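Local coordinates for leucine-rich-repeat protein (Methanosarcina barkeri, PDB 4WNR) that binds GDP and magnesium through its Roc G-domain, followed here by the first half of COR, and is probably a serine/threonine protein kinase as a whole, at residues H107-L111 / P275-T279; G257-H261 / T270-E274; F262-L267 / N327-F332. One frame throughout, in Å; residues are numbered along the deposited sequence.

Contact 1 (H107-L111 / P275-T279)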
# COMPACT_ATOMS: atom_id res chain seq x y z
N HIS A 107 4.80 -5.88 -1.50
CA HIS A 107 4.41 -4.48 -1.31
C HIS A 107 3.87 -3.85 -2.59
O HIS A 107 3.10 -2.90 -2.54
CB HIS A 107 5.60 -3.66 -0.79
CG HIS A 107 6.67 -3.44 -1.81
ND1 HIS A 107 7.65 -4.37 -2.08
CD2 HIS A 107 6.92 -2.39 -2.63
CE1 HIS A 107 8.46 -3.90 -3.02
NE2 HIS A 107 8.03 -2.70 -3.37
N GLN A 108 4.28 -4.40 -3.74
CA GLN A 108 3.80 -3.96 -5.05
C GLN A 108 2.28 -3.98 -5.20
O GLN A 108 1.72 -3.20 -5.97
CB GLN A 108 4.42 -4.82 -6.16
CG GLN A 108 5.90 -4.58 -6.40
CD GLN A 108 6.48 -5.52 -7.44
OE1 GLN A 108 6.44 -6.74 -7.26
NE2 GLN A 108 7.01 -4.97 -8.52
N PHE A 109 1.61 -4.86 -4.46
CA PHE A 109 0.15 -4.99 -4.54
C PHE A 109 -0.55 -3.73 -4.02
O PHE A 109 -1.67 -3.41 -4.44
CB PHE A 109 -0.37 -6.20 -3.74
CG PHE A 109 0.39 -7.48 -3.97
CD1 PHE A 109 1.05 -7.74 -5.17
CD2 PHE A 109 0.41 -8.46 -2.98
CE1 PHE A 109 1.74 -8.93 -5.36
CE2 PHE A 109 1.09 -9.65 -3.17
CZ PHE A 109 1.76 -9.88 -4.36
N PHE A 110 0.11 -3.02 -3.11
CA PHE A 110 -0.50 -1.90 -2.38
C PHE A 110 0.02 -0.53 -2.81
O PHE A 110 -0.41 0.49 -2.26
CB PHE A 110 -0.29 -2.11 -0.88
CG PHE A 110 -0.54 -3.52 -0.44
CD1 PHE A 110 -1.83 -4.01 -0.30
CD2 PHE A 110 0.53 -4.38 -0.17
CE1 PHE A 110 -2.06 -5.32 0.11
CE2 PHE A 110 0.31 -5.68 0.23
CZ PHE A 110 -0.99 -6.15 0.37
N LEU A 111 0.94 -0.49 -3.77
CA LEU A 111 1.41 0.77 -4.34
C LEU A 111 0.35 1.28 -5.32
O LEU A 111 -0.09 0.55 -6.19
CB LEU A 111 2.74 0.59 -5.07
CG LEU A 111 3.89 -0.06 -4.30
CD1 LEU A 111 5.17 -0.01 -5.13
CD2 LEU A 111 4.11 0.60 -2.94
N PRO A 275 -5.39 -6.51 3.99
CA PRO A 275 -4.14 -6.72 3.24
C PRO A 275 -3.37 -8.00 3.61
O PRO A 275 -2.72 -8.59 2.75
CB PRO A 275 -3.31 -5.49 3.60
CG PRO A 275 -4.31 -4.43 3.89
CD PRO A 275 -5.46 -5.14 4.54
N LYS A 276 -3.46 -8.41 4.87
CA LYS A 276 -2.77 -9.62 5.35
C LYS A 276 -3.30 -10.90 4.69
O LYS A 276 -2.57 -11.89 4.58
CB LYS A 276 -2.88 -9.73 6.87
CG LYS A 276 -2.12 -8.65 7.62
CD LYS A 276 -2.25 -8.81 9.13
CE LYS A 276 -1.48 -7.73 9.87
NZ LYS A 276 -1.62 -7.85 11.35
N TRP A 277 -4.55 -10.88 4.25
CA TRP A 277 -5.16 -12.01 3.54
C TRP A 277 -4.38 -12.36 2.27
O TRP A 277 -4.11 -13.53 2.00
CB TRP A 277 -6.61 -11.69 3.18
CG TRP A 277 -7.34 -12.82 2.51
CD1 TRP A 277 -7.84 -13.94 3.10
CD2 TRP A 277 -7.65 -12.93 1.11
NE1 TRP A 277 -8.44 -14.74 2.16
CE2 TRP A 277 -8.34 -14.15 0.93
CE3 TRP A 277 -7.41 -12.12 -0.00
CZ2 TRP A 277 -8.79 -14.57 -0.31
CZ3 TRP A 277 -7.86 -12.54 -1.24
CH2 TRP A 277 -8.55 -13.76 -1.39
N ILE A 278 -4.00 -11.33 1.51
CA ILE A 278 -3.25 -11.53 0.26
C ILE A 278 -1.85 -12.06 0.57
O ILE A 278 -1.46 -13.11 0.07
CB ILE A 278 -3.11 -10.22 -0.54
CG1 ILE A 278 -4.49 -9.69 -0.97
CG2 ILE A 278 -2.23 -10.42 -1.77
CD1 ILE A 278 -4.47 -8.24 -1.40
N THR A 279 -1.12 -11.32 1.39
CA THR A 279 0.29 -11.59 1.65
C THR A 279 0.53 -12.98 2.26
O THR A 279 1.40 -13.72 1.81
CB THR A 279 0.92 -10.52 2.57
OG1 THR A 279 0.15 -10.41 3.78
CG2 THR A 279 0.95 -9.17 1.87
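Phe109 and Phe110, in the loop after helix 99-104, both reach across to the first turn of helix 275-286; the side chains meet through apolar groups, with no hydrogen bond across. Phe109 meets Ile278 obliquely, its CD2 lying 3.5 Å from Ile278 CG2. CG2 is the branch that reaches the ring because it stands opposite the backbone N, while CG1, beside that N (chi1 -63°), carries CD1 to Phe110. The far end of the Phe110 ring touches three residues: CE1 is 3.7 Å from Pro275 CB and 4.1 Å from Ile278 CD1, and the methyl CG2 of Thr279 lies in the ring plane at the edge, 3.9 Å from CZ. Within its own segment, Phe109 CB sits over the centre of one face of Phe110.

Polar links stay inside each segment or go to third parties. Thr279 turns its hydroxyl back to the helix, OG1 giving a bond to Lys276 O from above the carbonyl plane, which leaves CG2 for the phenyl edge. Phe110 O accepts from Lys43 NZ, and Trp95 meets the Phe110 ring. This buried aromatic seam joins the Roc G-domain to the COR-A domain: a Roc-COR interface.

Contact 2 (G257-H261 / T270-E274); sequences GVIVH and THVLE
Residues 258-261 run antiparallel to residues 270-273, end-to-end directions 163° apart, joined by a single bridge in which Val260 and Val272 form a hydrogen-bonded pair. Val260 N gives to Val272 O at 2.9 Å, approaching in the carbonyl plane; the return bond, Val272 N to Val260 O, is longer at 3.2 Å, with the donor tilted from that plane. Val272 O also receives a CA-H...O contact from Ile259 CA.

The side chains of the bridged pair meet through their stems, Val260 CB to Val272 CB 4.1 Å, and both valines pack on Ile278 of helix 275-286. Ile259 sends its two branches to different partners: CG2 touches Leu273 CD1 at 3.9 Å, and CD1 comes to His271 CD2 at 4.0 Å. Helix 243-256 ends just before this with a Schellman motif, Gly257 at C-prime with positive phi, and residues 262-269 then loop round to strand 271-272, which pairs on with strand 225-226 in the small antiparallel sheet of the COR-A domain.

His261 and His271 lie side by side and point the same way. His261 ND1 sits over one face of the His271 ring, offset toward its rim and 3.1 Å from His271 NE2; the angle is too poor for a hydrogen bond. The planes meet obliquely, at 44°. His271 ND1 is hydrogen-bonded to Asp269 O and Tyr228 meets its ring, while Thr270 OG1 bonds Arg321 NH1. At the end of the segment Glu274 is the N-cap of helix 275-286, its OE1 accepting a weak bond from Lys276 N.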
# COMPACT_ATOMS: atom_id res chain seq x y z
N GLY A 257 -6.66 3.27 0.21
CA GLY A 257 -6.23 2.11 0.99
C GLY A 257 -7.34 1.47 1.80
O GLY A 257 -7.07 0.66 2.69
N VAL A 258 -8.59 1.83 1.50
CA VAL A 258 -9.75 1.23 2.16
C VAL A 258 -9.93 -0.20 1.66
O VAL A 258 -10.23 -1.11 2.44
CB VAL A 258 -11.04 2.04 1.90
CG1 VAL A 258 -12.23 1.39 2.58
CG2 VAL A 258 -10.87 3.47 2.39
N ILE A 259 -9.75 -0.38 0.36
CA ILE A 259 -9.74 -1.71 -0.26
C ILE A 259 -8.48 -1.88 -1.11
O ILE A 259 -7.75 -0.92 -1.35
CB ILE A 259 -10.98 -1.94 -1.15
CG1 ILE A 259 -11.04 -0.91 -2.29
CG2 ILE A 259 -12.24 -1.89 -0.30
CD1 ILE A 259 -12.11 -1.18 -3.32
N VAL A 260 -8.24 -3.11 -1.54
CA VAL A 260 -7.19 -3.40 -2.52
C VAL A 260 -7.89 -4.03 -3.72
O VAL A 260 -8.41 -5.14 -3.63
CB VAL A 260 -6.11 -4.34 -1.96
CG1 VAL A 260 -4.99 -4.54 -2.97
CG2 VAL A 260 -5.55 -3.79 -0.65
N HIS A 261 -7.90 -3.30 -4.83
CA HIS A 261 -8.68 -3.67 -6.01
C HIS A 261 -7.90 -3.44 -7.30
O HIS A 261 -7.16 -2.46 -7.42
CB HIS A 261 -9.99 -2.86 -6.05
CG HIS A 261 -10.83 -3.12 -7.25
ND1 HIS A 261 -11.84 -4.06 -7.27
CD2 HIS A 261 -10.83 -2.55 -8.48
CE1 HIS A 261 -12.41 -4.06 -8.46
NE2 HIS A 261 -11.82 -3.16 -9.22
N THR A 270 -12.51 -9.76 -6.77
CA THR A 270 -12.05 -9.73 -5.38
C THR A 270 -11.74 -8.30 -4.90
O THR A 270 -10.84 -7.65 -5.43
CB THR A 270 -10.79 -10.61 -5.19
OG1 THR A 270 -11.01 -11.89 -5.80
CG2 THR A 270 -10.48 -10.80 -3.71
N HIS A 271 -12.49 -7.85 -3.90
CA HIS A 271 -12.24 -6.57 -3.24
C HIS A 271 -11.71 -6.84 -1.84
O HIS A 271 -12.48 -7.06 -0.91
CB HIS A 271 -13.53 -5.74 -3.15
CG HIS A 271 -14.06 -5.29 -4.47
ND1 HIS A 271 -14.45 -6.17 -5.46
CD2 HIS A 271 -14.27 -4.05 -4.97
CE1 HIS A 271 -14.87 -5.49 -6.51
NE2 HIS A 271 -14.78 -4.20 -6.24
N VAL A 272 -10.38 -6.81 -1.70
CA VAL A 272 -9.73 -7.19 -0.44
C VAL A 272 -9.82 -6.06 0.59
O VAL A 272 -9.43 -4.92 0.32
CB VAL A 272 -8.26 -7.57 -0.67
CG1 VAL A 272 -7.57 -7.91 0.65
CG2 VAL A 272 -8.16 -8.75 -1.64
N LEU A 273 -10.33 -6.39 1.77
CA LEU A 273 -10.43 -5.45 2.89
C LEU A 273 -9.27 -5.60 3.88
O LEU A 273 -8.87 -4.63 4.52
CB LEU A 273 -11.76 -5.64 3.63
CG LEU A 273 -12.97 -4.87 3.08
CD1 LEU A 273 -13.17 -5.12 1.60
CD2 LEU A 273 -14.22 -5.24 3.86
N GLU A 274 -8.75 -6.82 4.00
CA GLU A 274 -7.61 -7.12 4.87
C GLU A 274 -6.37 -7.43 4.02
O GLU A 274 -6.30 -8.49 3.40
CB GLU A 274 -7.94 -8.30 5.79
CG GLU A 274 -6.82 -8.72 6.73
CD GLU A 274 -6.37 -7.61 7.65
OE1 GLU A 274 -5.14 -7.40 7.77
OE2 GLU A 274 -7.24 -6.93 8.25

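Contact 3 (F262-L267 / N327-F332); sequences FKDISL and NLMKKF
Within the COR-A domain, the loop between helix 243-256 and strand 271-272 leans against the C-terminal end of helix 322-331, through an apolar middle with polar residues at the margins. Phe262, Leu267 and Leu328 form the middle. Leu328 touches the other two with its CD2 methyl, 3.5 Å from Phe262 CE2 and 3.7 Å from Leu267 CD2, its side chain crossing each at about a right angle; CG standing opposite the backbone N (chi1 -170°) swings it toward the loop. The other methyl of Leu267, CD1, lies 3.4 Å from Asn327 CB.

Phe262 also meets Phe332, the first residue past the helix. The two rings come from opposite directions with planes at 64°, and Phe262 CE1 lies in the plane of the Phe332 ring at its edge, 3.6 Å from CZ.

At the margin, Lys331 runs past Phe262 and Leu267, its CE near Phe262 CD1 and its CD near Leu267 CD2. CE lies 3.5 Å from Asp264 OD1, and the bend at chi4 (-51°) sets only the direction of NZ, whose salt bridge to Asp264 OD2 is long, 4.0 Å. Ser266 rests by its CB and OG against the Asn327 side chain without a hydrogen bond. The loop itself is turned back by the bond from Leu267 N to Asp264 O.

Beyond the contact, Met329 packs on Val282 and Ile285 of helix 275-286, Lys330 NZ bonds Ser337 OG of strand 336-337, and Phe109 from the Roc domain meets both Leu328 and Phe332.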
# COMPACT_ATOMS: atom_id res chain seq x y z
N PHE A 262 -8.07 -4.35 -8.26
CA PHE A 262 -7.46 -4.23 -9.58
C PHE A 262 -8.53 -4.39 -10.66
O PHE A 262 -9.51 -5.11 -10.46
CB PHE A 262 -6.37 -5.28 -9.77
CG PHE A 262 -5.21 -5.10 -8.83
CD1 PHE A 262 -4.18 -4.21 -9.14
CD2 PHE A 262 -5.14 -5.81 -7.64
CE1 PHE A 262 -3.11 -4.04 -8.28
CE2 PHE A 262 -4.07 -5.65 -6.78
CZ PHE A 262 -3.06 -4.76 -7.09
N LYS A 263 -8.33 -3.71 -11.79
CA LYS A 263 -9.33 -3.67 -12.86
C LYS A 263 -9.11 -4.72 -13.96
O LYS A 263 -9.77 -4.68 -15.00
CB LYS A 263 -9.39 -2.27 -13.46
CG LYS A 263 -10.01 -1.24 -12.53
CD LYS A 263 -9.88 0.18 -13.06
CE LYS A 263 -8.48 0.74 -12.85
NZ LYS A 263 -8.40 2.19 -13.18
N ASP A 264 -8.19 -5.66 -13.73
CA ASP A 264 -7.99 -6.79 -14.64
C ASP A 264 -9.17 -7.74 -14.50
O ASP A 264 -9.70 -7.93 -13.41
CB ASP A 264 -6.69 -7.53 -14.33
CG ASP A 264 -5.46 -6.65 -14.52
OD1 ASP A 264 -5.49 -5.49 -14.07
OD2 ASP A 264 -4.46 -7.13 -15.10
N ILE A 265 -9.58 -8.35 -15.62
CA ILE A 265 -10.79 -9.20 -15.64
C ILE A 265 -10.69 -10.44 -14.75
O ILE A 265 -11.70 -10.93 -14.25
CB ILE A 265 -11.19 -9.62 -17.08
CG1 ILE A 265 -10.07 -10.41 -17.77
CG2 ILE A 265 -11.56 -8.39 -17.90
CD1 ILE A 265 -10.49 -11.06 -19.07
N SER A 266 -9.47 -10.94 -14.55
CA SER A 266 -9.23 -12.09 -13.67
C SER A 266 -9.10 -11.70 -12.19
O SER A 266 -9.12 -12.57 -11.32
CB SER A 266 -7.98 -12.85 -14.12
OG SER A 266 -6.85 -12.01 -14.15
N LEU A 267 -8.95 -10.40 -11.92
CA LEU A 267 -8.75 -9.89 -10.56
C LEU A 267 -9.90 -9.03 -10.02
O LEU A 267 -10.02 -8.86 -8.81
CB LEU A 267 -7.45 -9.08 -10.50
CG LEU A 267 -6.15 -9.83 -10.16
CD1 LEU A 267 -5.99 -11.12 -10.96
CD2 LEU A 267 -4.95 -8.92 -10.39
N ASN A 327 -3.04 -15.26 -10.52
CA ASN A 327 -2.99 -14.18 -11.52
C ASN A 327 -2.41 -12.89 -10.95
O ASN A 327 -1.78 -12.12 -11.66
CB ASN A 327 -4.38 -13.92 -12.11
CG ASN A 327 -4.85 -15.05 -13.01
OD1 ASN A 327 -4.13 -15.50 -13.90
ND2 ASN A 327 -6.07 -15.52 -12.78
N LEU A 328 -2.65 -12.66 -9.66
CA LEU A 328 -2.09 -11.51 -8.95
C LEU A 328 -0.56 -11.65 -8.86
O LEU A 328 0.17 -10.69 -9.11
CB LEU A 328 -2.72 -11.37 -7.56
CG LEU A 328 -2.49 -10.11 -6.70
CD1 LEU A 328 -1.12 -10.13 -6.05
CD2 LEU A 328 -2.70 -8.83 -7.49
N MET A 329 -0.10 -12.85 -8.52
CA MET A 329 1.34 -13.14 -8.48
C MET A 329 1.97 -13.06 -9.86
O MET A 329 3.11 -12.60 -10.00
CB MET A 329 1.59 -14.52 -7.87
CG MET A 329 1.40 -14.58 -6.36
SD MET A 329 1.53 -16.26 -5.71
CE MET A 329 3.26 -16.61 -6.00
N LYS A 330 1.24 -13.51 -10.88
CA LYS A 330 1.69 -13.40 -12.28
C LYS A 330 1.85 -11.94 -12.71
O LYS A 330 2.80 -11.60 -13.41
CB LYS A 330 0.69 -14.08 -13.22
CG LYS A 330 0.86 -15.59 -13.33
CD LYS A 330 -0.22 -16.22 -14.22
CE LYS A 330 -0.15 -15.70 -15.65
NZ LYS A 330 -0.98 -16.52 -16.58
N LYS A 331 0.91 -11.10 -12.29
CA LYS A 331 0.87 -9.69 -12.68
C LYS A 331 2.16 -8.96 -12.32
O LYS A 331 2.73 -8.24 -13.14
CB LYS A 331 -0.32 -8.99 -12.03
CG LYS A 331 -0.71 -7.67 -12.67
CD LYS A 331 -1.59 -6.84 -11.75
CE LYS A 331 -2.39 -5.81 -12.52
NZ LYS A 331 -1.56 -4.97 -13.43
N PHE A 332 2.62 -9.15 -11.08
CA PHE A 332 3.80 -8.45 -10.56
C PHE A 332 5.09 -9.27 -10.65
O PHE A 332 6.07 -8.96 -9.98
CB PHE A 332 3.54 -8.00 -9.12
CG PHE A 332 2.41 -7.03 -8.98
CD1 PHE A 332 2.60 -5.68 -9.27
CD2 PHE A 332 1.16 -7.45 -8.58
CE1 PHE A 332 1.56 -4.78 -9.15
CE2 PHE A 332 0.11 -6.55 -8.45
CZ PHE A 332 0.31 -5.21 -8.73

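How the contacts relate
Phe109, Phe110 and Ile278 tie contact 1 to the others. Toward contact 2, whose centre is about 9 Å away, Phe110 CD1 meets Val260 CG2 at 3.7 Å and Ile278 CD1 meets Val272 CG1 at 3.7 Å; strand 271-272 runs on into helix 275-286. Toward contact 3, with centres about 12 Å apart, the carbonyl O of Phe109 approaches Phe262 CZ at 3.3 Å. Contacts 2 and 3 share a continuous chain, His261 to Phe262, but do not otherwise touch. Contact 1 lies closest to the nucleotide site: the side chain of Thr279 is about 13 Å from the magnesium ion, and that of Phe110 about 12 Å from the side chain of GDP-binding Lys54.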